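Local atomic coordinates of dehydroquinate synthase (Thermus thermophilus, PDB entry 1UJN), a protein that probably catalyses the conversion of 3-deoxy-D-arabino-heptulosonate 7-phosphate to dehydroquinate, with release of phosphate, in chorismate biosynthesis, using NAD and a divalent metal. Residues Y253-A258 with R275-W280; A258-R263 with F334-E339; V313-A316 with L320-R323. One frame throughout, in Å; residues are numbered along the deposited sequence.

Interaction 1 of 3, residues Y253-A258 with R275-W280; sequences YGLLYA and RRLLLW
Leu-278 reaches across to Leu-256 and the backbone of Tyr-253, while Leu-277 meets Leu-255 alongside; these four leucines hold two helices that run nearly antiparallel, at 161°, with axes 10.0 Å apart. In Leu-278, CB leaves the backbone toward helix 253-258. CG is anti to the carbonyl carbon (chi1 -69°), which carries the branch point toward the facing helix; CB and CG themselves make no close contact with it, and the two methyls do the touching. CD1 comes against Leu-256, 3.8 Å from its CD2 and 4.1 Å from its CB, the side chains crossing at about a right angle. The other methyl, CD2, takes a looser place 4.4 Å from the backbone N of Tyr-253, so the fork of Leu-278 spans nearly a turn of the facing helix. Leucine suits this spacing because it is long enough to bridge it and ends in two methyls that can serve different partners. Beside it, Leu-255 CD1 and Leu-277 CD2 meet at 4.0 Å, again with the side chains crossed. No hydrogen bond joins the segments, and the tyrosine's hydroxyl is satisfied elsewhere, by the carbonyl of Pro-284. Phe-175 of helix 164-181 touches both Leu-255 and Leu-277, and Leu-255 lies about 6 Å, side chain to side chain, from His-231, a predicted zinc ligand. At the Leu-256 end, helix 327-342 packs Trp-337 and Leu-341 against Leu-256.

Interaction 2 of 3, residues A258-R263 with F334-E339; sequences AALLGR and FAAWRE
Leu-260 and Trp-337 mark the approach of the two helices, whose axes pass 9.6 Å apart at 129° and whose nearest CA atoms, those of these two residues, are 7.1 Å from one another. Leu-260 points at the other helix and presses its CD1 methyl onto the backbone of Trp-337, a tight 3.4 Å from its CA. The same methyl lies 3.7 Å from Trp-337 CB. CG of Trp-337 is anti to the backbone N (chi1 177°), which turns the indole so that its edge, near the ring plane, meets Leu-260 CD1. Ala-336 suits the position beside it because its small CB lets the backbones come close; Leu-260 CD1 is 4.4 Å from that CB. On the solvent side, the guanidinium of Arg-263 lies across the leucine, with Leu-260 CD2 3.7 Å above its plane and over its centre, and NH2 of Arg-263 stands 4.3 Å from Ala-336 CB. A crystal neighbour also touches this arginine and may influence its pose. Inward, Trp-337 NE1 hydrogen-bonds to Tyr-253 O and its ring meets Tyr-257 edge-to-face, fastening helix 327-342 against helix 247-264, while Leu-260 also packs on Leu-271 of helix 271-281.

Interaction 3 of 3, residues V313-A316 with L320-R323; sequences VPLA and LVVR
Pro-314 and Leu-320 share one face of a two-stranded antiparallel sheet, Val-313 and Val-321 share the other, and the peptide edges between the strands carry the hydrogen bonds. Val-313 N gives a short, straight bond of 2.7 Å to Val-321 O, almost in line with that carbonyl (C=O...N 170°). Val-321 N answers with 2.9 Å to Val-313 O, tilted 16° from the carbonyl plane, and the same oxygen receives a CA-H contact from Leu-320 CA at 3.2 Å. Proline fits at the next, non-hydrogen-bonded pair, where no N-H is needed across the strands. In Leu-320, CG lies anti to the carbonyl carbon (chi1 -64°), which sets the branch point beside Pro-314, with CG 3.5 Å from the proline CA and CD2 4.0 Å from its CB, while CD1 reaches Ala-316 O. With an alanine here, Pro-314 would lose the CG and methyl contacts of the leucine, and a gap would be likely to open on that face. On the other face, Val-321 CG2 lies 3.8 Å from Val-313 CB. Its CG1 meets CD1 of Leu-315 at 3.8 Å, the two side chains crossing at about a right angle where the chain turns its corner. Beta-branched valines suit these extended positions. The whole is a beta hairpin, strands 311-314 and 319-323, and Leu-315 with Ala-316 opposite Arg-319 forms a classic beta bulge near its turn.

Overall arrangement
Helix 247-264 is common to interactions 1 and 2: its earlier part faces helix 271-281 and its later part helix 327-342, and Ala-258 belongs to both segments. Interaction 1 is fully buried and purely apolar, near the predicted zinc site. Interaction 2 runs from a buried leucine and tryptophan out to an exposed arginine, farther from the chain's centre. Interaction 3, partly buried, differs in kind, since backbone hydrogen bonds rather than side chains set its register. Its hairpin nevertheless packs on the shared helix, Pro-314 against Ala-258 and Val-313 against Gly-262, and strand 319-323 leads directly into helix 327-342.

Interaction 1 of 3, residues Y253-A258 with R275-W280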
loop_
_atom_site.group_PDB
_atom_site.type_symbol
_atom_site.label_atom_id
_atom_site.label_comp_id
_atom_site.label_asym_id
_atom_site.label_seq_id
_atom_site.Cartn_x
_atom_site.Cartn_y
_atom_site.Cartn_z
ATOM N N TYR A 253 5.634 -13.711 29.100
ATOM C CA TYR A 253 4.895 -13.299 30.294
ATOM C C TYR A 253 3.393 -13.443 30.045
ATOM O O TYR A 253 2.648 -13.861 30.928
ATOM C CB TYR A 253 5.215 -11.839 30.648
ATOM C CG TYR A 253 6.517 -11.645 31.396
ATOM C CD1 TYR A 253 7.485 -10.748 30.934
ATOM C CD2 TYR A 253 6.765 -12.324 32.585
ATOM C CE1 TYR A 253 8.664 -10.532 31.650
ATOM C CE2 TYR A 253 7.937 -12.115 33.307
ATOM C CZ TYR A 253 8.880 -11.216 32.835
ATOM O OH TYR A 253 10.023 -10.990 33.568
ATOM N N GLY A 254 2.961 -13.096 28.833
ATOM C CA GLY A 254 1.555 -13.196 28.477
ATOM C C GLY A 254 1.091 -14.643 28.420
ATOM O O GLY A 254 -0.067 -14.944 28.712
ATOM N N LEU A 255 2.000 -15.541 28.050
ATOM C CA LEU A 255 1.675 -16.964 27.974
ATOM C C LEU A 255 1.392 -17.530 29.359
ATOM O O LEU A 255 0.526 -18.395 29.524
ATOM C CB LEU A 255 2.820 -17.737 27.322
ATOM C CG LEU A 255 3.028 -17.427 25.838
ATOM C CD1 LEU A 255 4.197 -18.236 25.301
ATOM C CD2 LEU A 255 1.762 -17.758 25.071
ATOM N N LEU A 256 2.129 -17.048 30.356
ATOM C CA LEU A 256 1.912 -17.508 31.721
ATOM C C LEU A 256 0.520 -17.057 32.165
ATOM O O LEU A 256 -0.227 -17.817 32.788
ATOM C CB LEU A 256 2.969 -16.928 32.661
ATOM C CG LEU A 256 2.798 -17.286 34.141
ATOM C CD1 LEU A 256 2.879 -18.793 34.312
ATOM C CD2 LEU A 256 3.871 -16.600 34.965
ATOM N N TYR A 257 0.165 -15.821 31.827
ATOM C CA TYR A 257 -1.138 -15.286 32.201
ATOM C C TYR A 257 -2.244 -16.085 31.522
ATOM O O TYR A 257 -3.239 -16.445 32.154
ATOM C CB TYR A 257 -1.246 -13.815 31.799
ATOM C CG TYR A 257 -2.463 -13.118 32.366
ATOM C CD1 TYR A 257 -2.577 -12.874 33.735
ATOM C CD2 TYR A 257 -3.499 -12.704 31.536
ATOM C CE1 TYR A 257 -3.700 -12.224 34.264
ATOM C CE2 TYR A 257 -4.628 -12.056 32.052
ATOM C CZ TYR A 257 -4.719 -11.821 33.414
ATOM O OH TYR A 257 -5.832 -11.187 33.926
ATOM N N ALA A 258 -2.064 -16.368 30.235
ATOM C CA ALA A 258 -3.044 -17.136 29.470
ATOM C C ALA A 258 -3.234 -18.509 30.102
ATOM O O ALA A 258 -4.364 -18.998 30.227
ATOM C CB ALA A 258 -2.581 -17.288 28.025
ATOM N N ARG A 275 6.314 -22.568 32.795
ATOM C CA ARG A 275 7.288 -22.243 33.831
ATOM C C ARG A 275 8.674 -22.594 33.297
ATOM O O ARG A 275 9.618 -21.813 33.435
ATOM C CB ARG A 275 7.017 -23.024 35.120
ATOM C CG ARG A 275 5.706 -22.685 35.812
ATOM C CD ARG A 275 5.749 -23.095 37.283
ATOM N NE ARG A 275 4.443 -23.011 37.928
ATOM C CZ ARG A 275 3.541 -23.989 37.924
ATOM N NH1 ARG A 275 3.801 -25.136 37.310
ATOM N NH2 ARG A 275 2.376 -23.816 38.530
ATOM N N ARG A 276 8.784 -23.771 32.684
ATOM C CA ARG A 276 10.046 -24.220 32.102
ATOM C C ARG A 276 10.551 -23.180 31.112
ATOM O O ARG A 276 11.720 -22.794 31.140
ATOM C CB ARG A 276 9.871 -25.554 31.367
ATOM C CG ARG A 276 10.168 -26.788 32.198
ATOM C CD ARG A 276 10.402 -28.010 31.310
ATOM N NE ARG A 276 9.199 -28.451 30.605
ATOM C CZ ARG A 276 8.125 -28.968 31.198
ATOM N NH1 ARG A 276 8.092 -29.111 32.518
ATOM N NH2 ARG A 276 7.084 -29.347 30.471
ATOM N N LEU A 277 9.656 -22.741 30.232
ATOM C CA LEU A 277 9.977 -21.745 29.219
ATOM C C LEU A 277 10.579 -20.490 29.838
ATOM O O LEU A 277 11.597 -19.979 29.364
ATOM C CB LEU A 277 8.714 -21.360 28.439
ATOM C CG LEU A 277 8.866 -20.191 27.458
ATOM C CD1 LEU A 277 9.746 -20.620 26.295
ATOM C CD2 LEU A 277 7.506 -19.747 26.949
ATOM N N LEU A 278 9.938 -19.995 30.894
ATOM C CA LEU A 278 10.385 -18.786 31.583
ATOM C C LEU A 278 11.733 -18.913 32.284
ATOM O O LEU A 278 12.495 -17.949 32.337
ATOM C CB LEU A 278 9.321 -18.337 32.588
ATOM C CG LEU A 278 8.031 -17.802 31.953
ATOM C CD1 LEU A 278 6.953 -17.635 33.017
ATOM C CD2 LEU A 278 8.315 -16.476 31.263
ATOM N N LEU A 279 12.024 -20.088 32.836
ATOM C CA LEU A 279 13.302 -20.297 33.515
ATOM C C LEU A 279 14.424 -20.346 32.486
ATOM O O LEU A 279 15.496 -19.781 32.687
ATOM C CB LEU A 279 13.277 -21.598 34.318
ATOM C CG LEU A 279 12.370 -21.602 35.548
ATOM C CD1 LEU A 279 12.529 -22.921 36.291
ATOM C CD2 LEU A 279 12.731 -20.437 36.456
ATOM N N TRP A 280 14.162 -21.028 31.379
ATOM C CA TRP A 280 15.124 -21.151 30.295
ATOM C C TRP A 280 15.324 -19.790 29.627
ATOM O O TRP A 280 16.437 -19.422 29.252
ATOM C CB TRP A 280 14.596 -22.157 29.272
ATOM C CG TRP A 280 15.355 -22.204 27.993
ATOM C CD1 TRP A 280 16.544 -22.833 27.764
ATOM C CD2 TRP A 280 14.966 -21.612 26.750
ATOM N NE1 TRP A 280 16.919 -22.674 26.452
ATOM C CE2 TRP A 280 15.968 -21.926 25.806
ATOM C CE3 TRP A 280 13.867 -20.843 26.340
ATOM C CZ2 TRP A 280 15.905 -21.502 24.475
ATOM C CZ3 TRP A 280 13.802 -20.421 25.018
ATOM C CH2 TRP A 280 14.817 -20.753 24.100
#

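Interaction 2 of 3, residues A258-R263 with F334-E339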
loop_
_atom_site.group_PDB
_atom_site.type_symbol
_atom_site.label_atom_id
_atom_site.label_comp_id
_atom_site.label_asym_id
_atom_site.label_seq_id
_atom_site.Cartn_x
_atom_site.Cartn_y
_atom_site.Cartn_z
ATOM N N ALA A 258 -2.064 -16.368 30.235
ATOM C CA ALA A 258 -3.044 -17.136 29.470
ATOM C C ALA A 258 -3.234 -18.509 30.102
ATOM O O ALA A 258 -4.364 -18.998 30.227
ATOM C CB ALA A 258 -2.581 -17.288 28.025
ATOM N N ALA A 259 -2.126 -19.126 30.502
ATOM C CA ALA A 259 -2.175 -20.433 31.138
ATOM C C ALA A 259 -2.992 -20.368 32.428
ATOM O O ALA A 259 -3.749 -21.290 32.736
ATOM C CB ALA A 259 -0.761 -20.923 31.433
ATOM N N LEU A 260 -2.847 -19.279 33.183
ATOM C CA LEU A 260 -3.594 -19.132 34.431
ATOM C C LEU A 260 -5.086 -18.926 34.159
ATOM O O LEU A 260 -5.935 -19.400 34.918
ATOM C CB LEU A 260 -3.021 -17.975 35.260
ATOM C CG LEU A 260 -1.617 -18.293 35.791
ATOM C CD1 LEU A 260 -0.957 -17.032 36.329
ATOM C CD2 LEU A 260 -1.713 -19.375 36.879
ATOM N N LEU A 261 -5.407 -18.226 33.078
ATOM C CA LEU A 261 -6.805 -18.015 32.713
ATOM C C LEU A 261 -7.411 -19.369 32.347
ATOM O O LEU A 261 -8.545 -19.684 32.720
ATOM C CB LEU A 261 -6.911 -17.073 31.515
ATOM C CG LEU A 261 -6.433 -15.636 31.724
ATOM C CD1 LEU A 261 -6.477 -14.885 30.409
ATOM C CD2 LEU A 261 -7.307 -14.955 32.767
ATOM N N GLY A 262 -6.643 -20.168 31.612
ATOM C CA GLY A 262 -7.116 -21.479 31.208
ATOM C C GLY A 262 -7.371 -22.374 32.405
ATOM O O GLY A 262 -8.363 -23.103 32.449
ATOM N N ARG A 263 -6.478 -22.317 33.385
ATOM C CA ARG A 263 -6.618 -23.137 34.582
ATOM C C ARG A 263 -7.890 -22.773 35.338
ATOM O O ARG A 263 -8.639 -23.651 35.774
ATOM C CB ARG A 263 -5.408 -22.950 35.495
ATOM C CG ARG A 263 -5.345 -23.935 36.651
ATOM C CD ARG A 263 -4.210 -23.592 37.603
ATOM N NE ARG A 263 -4.446 -22.329 38.299
ATOM C CZ ARG A 263 -3.584 -21.761 39.140
ATOM N NH1 ARG A 263 -2.416 -22.342 39.397
ATOM N NH2 ARG A 263 -3.891 -20.612 39.727
ATOM N N PHE A 334 -4.432 -12.307 37.571
ATOM C CA PHE A 334 -3.316 -11.371 37.629
ATOM C C PHE A 334 -2.598 -11.510 38.968
ATOM O O PHE A 334 -1.370 -11.481 39.029
ATOM C CB PHE A 334 -3.800 -9.932 37.447
ATOM C CG PHE A 334 -2.688 -8.946 37.207
ATOM C CD1 PHE A 334 -1.916 -9.020 36.049
ATOM C CD2 PHE A 334 -2.402 -7.957 38.140
ATOM C CE1 PHE A 334 -0.876 -8.122 35.826
ATOM C CE2 PHE A 334 -1.359 -7.049 37.928
ATOM C CZ PHE A 334 -0.595 -7.133 36.766
ATOM N N ALA A 335 -3.373 -11.666 40.040
ATOM C CA ALA A 335 -2.797 -11.821 41.369
ATOM C C ALA A 335 -1.950 -13.091 41.417
ATOM O O ALA A 335 -0.840 -13.087 41.957
ATOM C CB ALA A 335 -3.905 -11.883 42.420
ATOM N N ALA A 336 -2.470 -14.179 40.854
ATOM C CA ALA A 336 -1.731 -15.440 40.839
ATOM C C ALA A 336 -0.516 -15.307 39.930
ATOM O O ALA A 336 0.549 -15.861 40.210
ATOM C CB ALA A 336 -2.619 -16.565 40.351
ATOM N N TRP A 337 -0.691 -14.570 38.835
ATOM C CA TRP A 337 0.382 -14.334 37.871
ATOM C C TRP A 337 1.536 -13.628 38.592
ATOM O O TRP A 337 2.697 -14.019 38.460
ATOM C CB TRP A 337 -0.162 -13.475 36.727
ATOM C CG TRP A 337 0.828 -13.077 35.664
ATOM C CD1 TRP A 337 1.223 -13.812 34.578
ATOM C CD2 TRP A 337 1.482 -11.811 35.553
ATOM N NE1 TRP A 337 2.078 -13.070 33.788
ATOM C CE2 TRP A 337 2.253 -11.839 34.365
ATOM C CE3 TRP A 337 1.487 -10.650 36.338
ATOM C CZ2 TRP A 337 3.021 -10.747 33.946
ATOM C CZ3 TRP A 337 2.251 -9.564 35.922
ATOM C CH2 TRP A 337 3.006 -9.620 34.735
ATOM N N ARG A 338 1.206 -12.597 39.365
ATOM C CA ARG A 338 2.217 -11.854 40.114
ATOM C C ARG A 338 2.972 -12.778 41.066
ATOM O O ARG A 338 4.200 -12.749 41.124
ATOM C CB ARG A 338 1.572 -10.722 40.920
ATOM C CG ARG A 338 1.133 -9.519 40.102
ATOM C CD ARG A 338 0.592 -8.432 41.019
ATOM N NE ARG A 338 1.663 -7.825 41.804
ATOM C CZ ARG A 338 1.472 -7.018 42.841
ATOM N NH1 ARG A 338 0.242 -6.715 43.232
ATOM N NH2 ARG A 338 2.513 -6.515 43.491
ATOM N N GLU A 339 2.238 -13.598 41.813
ATOM C CA GLU A 339 2.863 -14.524 42.750
ATOM C C GLU A 339 3.754 -15.518 42.019
ATOM O O GLU A 339 4.848 -15.840 42.484
ATOM C CB GLU A 339 1.797 -15.274 43.554
ATOM C CG GLU A 339 0.999 -14.395 44.511
ATOM C CD GLU A 339 1.877 -13.690 45.537
ATOM O OE1 GLU A 339 2.668 -14.374 46.222
ATOM O OE2 GLU A 339 1.769 -12.450 45.662
#

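Interaction 3 of 3, residues V313-A316 with L320-R323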
loop_
_atom_site.group_PDB
_atom_site.type_symbol
_atom_site.label_atom_id
_atom_site.label_comp_id
_atom_site.label_asym_id
_atom_site.label_seq_id
_atom_site.Cartn_x
_atom_site.Cartn_y
_atom_site.Cartn_z
ATOM N N VAL A 313 -7.716 -17.972 25.236
ATOM C CA VAL A 313 -7.494 -18.840 26.387
ATOM C C VAL A 313 -7.176 -20.270 25.971
ATOM O O VAL A 313 -7.963 -20.908 25.276
ATOM C CB VAL A 313 -8.747 -18.877 27.304
ATOM C CG1 VAL A 313 -8.479 -19.743 28.529
ATOM C CG2 VAL A 313 -9.133 -17.468 27.722
ATOM N N PRO A 314 -6.011 -20.787 26.389
ATOM C CA PRO A 314 -5.618 -22.155 26.046
ATOM C C PRO A 314 -6.150 -23.130 27.099
ATOM O O PRO A 314 -5.683 -23.138 28.236
ATOM C CB PRO A 314 -4.099 -22.077 26.052
ATOM C CG PRO A 314 -3.845 -21.156 27.211
ATOM C CD PRO A 314 -4.890 -20.063 27.022
ATOM N N LEU A 315 -7.135 -23.940 26.722
ATOM C CA LEU A 315 -7.709 -24.911 27.653
ATOM C C LEU A 315 -6.904 -26.202 27.621
ATOM O O LEU A 315 -6.893 -26.974 28.583
ATOM C CB LEU A 315 -9.171 -25.182 27.293
ATOM C CG LEU A 315 -10.088 -23.952 27.338
ATOM C CD1 LEU A 315 -11.497 -24.347 26.927
ATOM C CD2 LEU A 315 -10.092 -23.355 28.736
ATOM N N ALA A 316 -6.221 -26.421 26.503
ATOM C CA ALA A 316 -5.382 -27.596 26.306
ATOM C C ALA A 316 -4.611 -27.350 25.020
ATOM O O ALA A 316 -5.065 -26.597 24.160
ATOM C CB ALA A 316 -6.243 -28.849 26.171
ATOM N N LEU A 320 -8.096 -24.167 22.150
ATOM C CA LEU A 320 -8.205 -22.833 22.716
ATOM C C LEU A 320 -9.535 -22.165 22.389
ATOM O O LEU A 320 -10.233 -22.552 21.449
ATOM C CB LEU A 320 -7.066 -21.946 22.201
ATOM C CG LEU A 320 -5.626 -22.310 22.566
ATOM C CD1 LEU A 320 -5.199 -23.579 21.849
ATOM C CD2 LEU A 320 -4.720 -21.154 22.181
ATOM N N VAL A 321 -9.875 -21.152 23.173
ATOM C CA VAL A 321 -11.108 -20.411 22.967
ATOM C C VAL A 321 -10.834 -18.916 23.045
ATOM O O VAL A 321 -9.881 -18.480 23.693
ATOM C CB VAL A 321 -12.172 -20.778 24.028
ATOM C CG1 VAL A 321 -12.534 -22.246 23.908
ATOM C CG2 VAL A 321 -11.645 -20.469 25.426
ATOM N N VAL A 322 -11.664 -18.139 22.362
ATOM C CA VAL A 322 -11.541 -16.689 22.361
ATOM C C VAL A 322 -12.853 -16.175 22.932
ATOM O O VAL A 322 -13.926 -16.477 22.406
ATOM C CB VAL A 322 -11.341 -16.144 20.933
ATOM C CG1 VAL A 322 -11.223 -14.624 20.964
ATOM C CG2 VAL A 322 -10.099 -16.764 20.318
ATOM N N ARG A 323 -12.772 -15.408 24.013
ATOM C CA ARG A 323 -13.973 -14.896 24.663
ATOM C C ARG A 323 -13.650 -13.859 25.731
ATOM O O ARG A 323 -12.495 -13.701 26.127
ATOM C CB ARG A 323 -14.720 -16.055 25.326
ATOM C CG ARG A 323 -13.803 -16.942 26.165
ATOM C CD ARG A 323 -14.554 -17.740 27.220
ATOM N NE ARG A 323 -15.077 -16.882 28.281
ATOM C CZ ARG A 323 -15.591 -17.330 29.424
ATOM N NH1 ARG A 323 -15.656 -18.633 29.663
ATOM N NH2 ARG A 323 -16.037 -16.473 30.333
#